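Local coordinates for protein beta-n-acetylhexosaminidase (Streptococcus pneumoniae, PDB 2YLA) that hydrolyses terminal beta-linked N-acetylhexosamine residues from glycans as a family 20 glycoside hydrolase, and is a pneumococcal virulence factor, at residues Ser14-Arg19 against His43-Asn48. The protein carries 1 engineered substitution. Residues are numbered along the deposited sequence; the frame is centred on the assembly and turned at random.
With NAG (2-acetamido-2-deoxy-beta-D-glucopyranose), chain E.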
loop_
_atom_site.group_PDB
_atom_site.type_symbol
_atom_site.label_atom_id
_atom_site.label_comp_id
_atom_site.label_asym_id
_atom_site.label_seq_id
_atom_site.Cartn_x
_atom_site.Cartn_y
_atom_site.Cartn_z
ATOM N N SER A 14 -2.414 -4.901 1.991
ATOM C CA SER A 14 -1.786 -4.480 0.735
ATOM C C SER A 14 -2.138 -5.399 -0.433
ATOM O O SER A 14 -1.919 -6.615 -0.371
ATOM C CB SER A 14 -0.266 -4.402 0.895
ATOM O OG SER A 14 0.360 -4.106 -0.342
ATOM N N ILE A 15 -2.675 -4.800 -1.496
ATOM C CA ILE A 15 -3.098 -5.531 -2.692
ATOM C C ILE A 15 -2.228 -5.143 -3.888
ATOM O O ILE A 15 -2.188 -3.974 -4.285
ATOM C CB ILE A 15 -4.599 -5.265 -3.024
ATOM C CG1 ILE A 15 -5.498 -5.512 -1.801
ATOM C CG2 ILE A 15 -5.057 -6.083 -4.237
ATOM C CD1 ILE A 15 -5.498 -6.955 -1.259
ATOM N N ASP A 16 -1.535 -6.128 -4.452
ATOM C CA ASP A 16 -0.678 -5.914 -5.615
ATOM C C ASP A 16 -1.533 -5.761 -6.871
ATOM O O ASP A 16 -1.722 -6.714 -7.630
ATOM C CB ASP A 16 0.314 -7.075 -5.763
ATOM C CG ASP A 16 1.329 -6.862 -6.880
ATOM O OD1 ASP A 16 1.388 -5.763 -7.473
ATOM O OD2 ASP A 16 2.084 -7.816 -7.163
ATOM N N ALA A 17 -2.055 -4.556 -7.078
ATOM C CA ALA A 17 -2.929 -4.283 -8.217
ATOM C C ALA A 17 -2.190 -3.529 -9.321
ATOM O O ALA A 17 -2.809 -2.941 -10.208
ATOM C CB ALA A 17 -4.175 -3.520 -7.768
ATOM N N GLY A 18 -0.865 -3.538 -9.243
ATOM C CA GLY A 18 -0.026 -2.986 -10.296
ATOM C C GLY A 18 0.347 -4.072 -11.283
ATOM O O GLY A 18 0.295 -3.865 -12.493
ATOM N N ARG A 19 0.728 -5.235 -10.760
ATOM C CA ARG A 19 1.086 -6.382 -11.592
ATOM C C ARG A 19 -0.150 -7.026 -12.212
ATOM O O ARG A 19 -0.122 -7.442 -13.373
ATOM C CB ARG A 19 1.851 -7.426 -10.778
ATOM C CG ARG A 19 3.258 -7.029 -10.365
ATOM C CD ARG A 19 3.950 -8.225 -9.746
ATOM N NE ARG A 19 5.379 -8.044 -9.511
ATOM C CZ ARG A 19 5.925 -7.841 -8.316
ATOM N NH1 ARG A 19 5.164 -7.774 -7.230
ATOM N NH2 ARG A 19 7.239 -7.703 -8.206
ATOM N N HIS A 43 -3.867 -0.678 1.414
ATOM C CA HIS A 43 -2.734 -0.233 0.626
ATOM C C HIS A 43 -2.909 -0.788 -0.781
ATOM O O HIS A 43 -3.006 -2.007 -0.971
ATOM C CB HIS A 43 -1.445 -0.734 1.269
ATOM C CG HIS A 43 -0.203 -0.423 0.497
ATOM N ND1 HIS A 43 0.352 -1.307 -0.403
ATOM C CD2 HIS A 43 0.615 0.656 0.517
ATOM C CE1 HIS A 43 1.450 -0.780 -0.914
ATOM N NE2 HIS A 43 1.633 0.410 -0.373
ATOM N N LEU A 44 -2.978 0.108 -1.760
ATOM C CA LEU A 44 -3.241 -0.298 -3.131
ATOM C C LEU A 44 -2.122 0.105 -4.082
ATOM O O LEU A 44 -1.975 1.276 -4.436
ATOM C CB LEU A 44 -4.591 0.249 -3.605
ATOM C CG LEU A 44 -5.224 -0.420 -4.828
ATOM C CD1 LEU A 44 -5.518 -1.889 -4.548
ATOM C CD2 LEU A 44 -6.493 0.318 -5.241
ATOM N N LEU A 45 -1.331 -0.883 -4.483
ATOM C CA LEU A 45 -0.300 -0.698 -5.490
ATOM C C LEU A 45 -0.982 -0.570 -6.847
ATOM O O LEU A 45 -1.658 -1.493 -7.293
ATOM C CB LEU A 45 0.668 -1.885 -5.478
ATOM C CG LEU A 45 1.574 -2.029 -4.250
ATOM C CD1 LEU A 45 1.508 -3.439 -3.685
ATOM C CD2 LEU A 45 3.010 -1.628 -4.560
ATOM N N LEU A 46 -0.827 0.586 -7.482
ATOM C CA LEU A 46 -1.434 0.848 -8.783
ATOM C C LEU A 46 -0.360 0.898 -9.859
ATOM O O LEU A 46 -0.622 0.624 -11.033
ATOM C CB LEU A 46 -2.221 2.160 -8.751
ATOM C CG LEU A 46 -3.366 2.237 -7.738
ATOM C CD1 LEU A 46 -3.832 3.671 -7.547
ATOM C CD2 LEU A 46 -4.521 1.343 -8.165
ATOM N N GLY A 47 0.845 1.267 -9.439
ATOM C CA GLY A 47 2.030 1.200 -10.274
ATOM C C GLY A 47 3.007 0.262 -9.606
ATOM O O GLY A 47 3.591 0.598 -8.582
ATOM N N ASN A 48 3.145 -0.932 -10.173
ATOM C CA ASN A 48 4.084 -1.948 -9.709
ATOM C C ASN A 48 4.297 -2.897 -10.877
ATOM O O ASN A 48 3.461 -3.765 -11.137
ATOM C CB ASN A 48 3.530 -2.691 -8.487
ATOM C CG ASN A 48 4.554 -3.605 -7.830
ATOM O OD1 ASN A 48 4.253 -4.755 -7.508
ATOM N ND2 ASN A 48 5.764 -3.095 -7.616
HETATM C C1 NAG E . 9.652 -8.999 -2.781
HETATM C C2 NAG E . 9.198 -7.744 -3.571
HETATM C C3 NAG E . 7.796 -7.806 -4.188
HETATM C C4 NAG E . 7.285 -9.233 -4.256
HETATM C C5 NAG E . 7.309 -9.817 -2.847
HETATM C C6 NAG E . 6.699 -11.213 -2.804
HETATM C C7 NAG E . 8.728 -6.106 -1.713
HETATM C C8 NAG E . 9.115 -4.752 -1.198
HETATM N N2 NAG E . 9.365 -6.493 -2.826
HETATM O O3 NAG E . 7.819 -7.248 -5.484
HETATM O O4 NAG E . 5.986 -9.241 -4.800
HETATM O O5 NAG E . 8.629 -9.891 -2.328
HETATM O O6 NAG E . 7.563 -12.147 -3.416
HETATM O O7 NAG E . 7.883 -6.767 -1.109
#
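S14 and H43 meet side by side on one face of the sheet: OG of S14 lies 2.8 Å from ND1 of H43, a hydrogen bond in which either may donate. With OG of S14 (chi1 175°) and CG of H43 both anti to their backbone N, the hydroxyl meets the imidazole at its edge, near its plane. NE2 of H43 bonds to N178, engaging both ring nitrogens. On the reverse face CD1 of L44 reaches back to CB of I15 (3.8 Å) and also touches CB of A17; I15 and L44 pack on L27 of helix 24-37, I15 and A17 on F22. The axes of segments 14-16 and 43-45 come within 4.8 Å, with 14° between their directions, as expected for neighbouring parallel strands, here joined by that helix as a beta-alpha-beta unit of the TIM barrel. The backbone bonds I15 N to H43 O (2.9 Å) and L45 N to I15 O (3.2 Å) give the register. Farther along both chains, OD1 of N48 lies over one face of the R19 guanidinium, 3.2 Å from NH1 of R19 but at too poor an angle for a hydrogen bond; amide and guanidinium planes are 76° apart. D16, also bonded to the backbone of A330, forms a salt bridge from OD2 of D16 to NH1 of R19 (3.1 Å), OD2 lying in the guanidinium plane but met from above its own carboxylate plane, while D49 pairs with NE. R19 also donates from NH2 of R19 to O3 of NAG (2.8 Å), with NH1 bonding O3 and, weakly, O4, consistent with sugar recognition as in other family 20 enzymes.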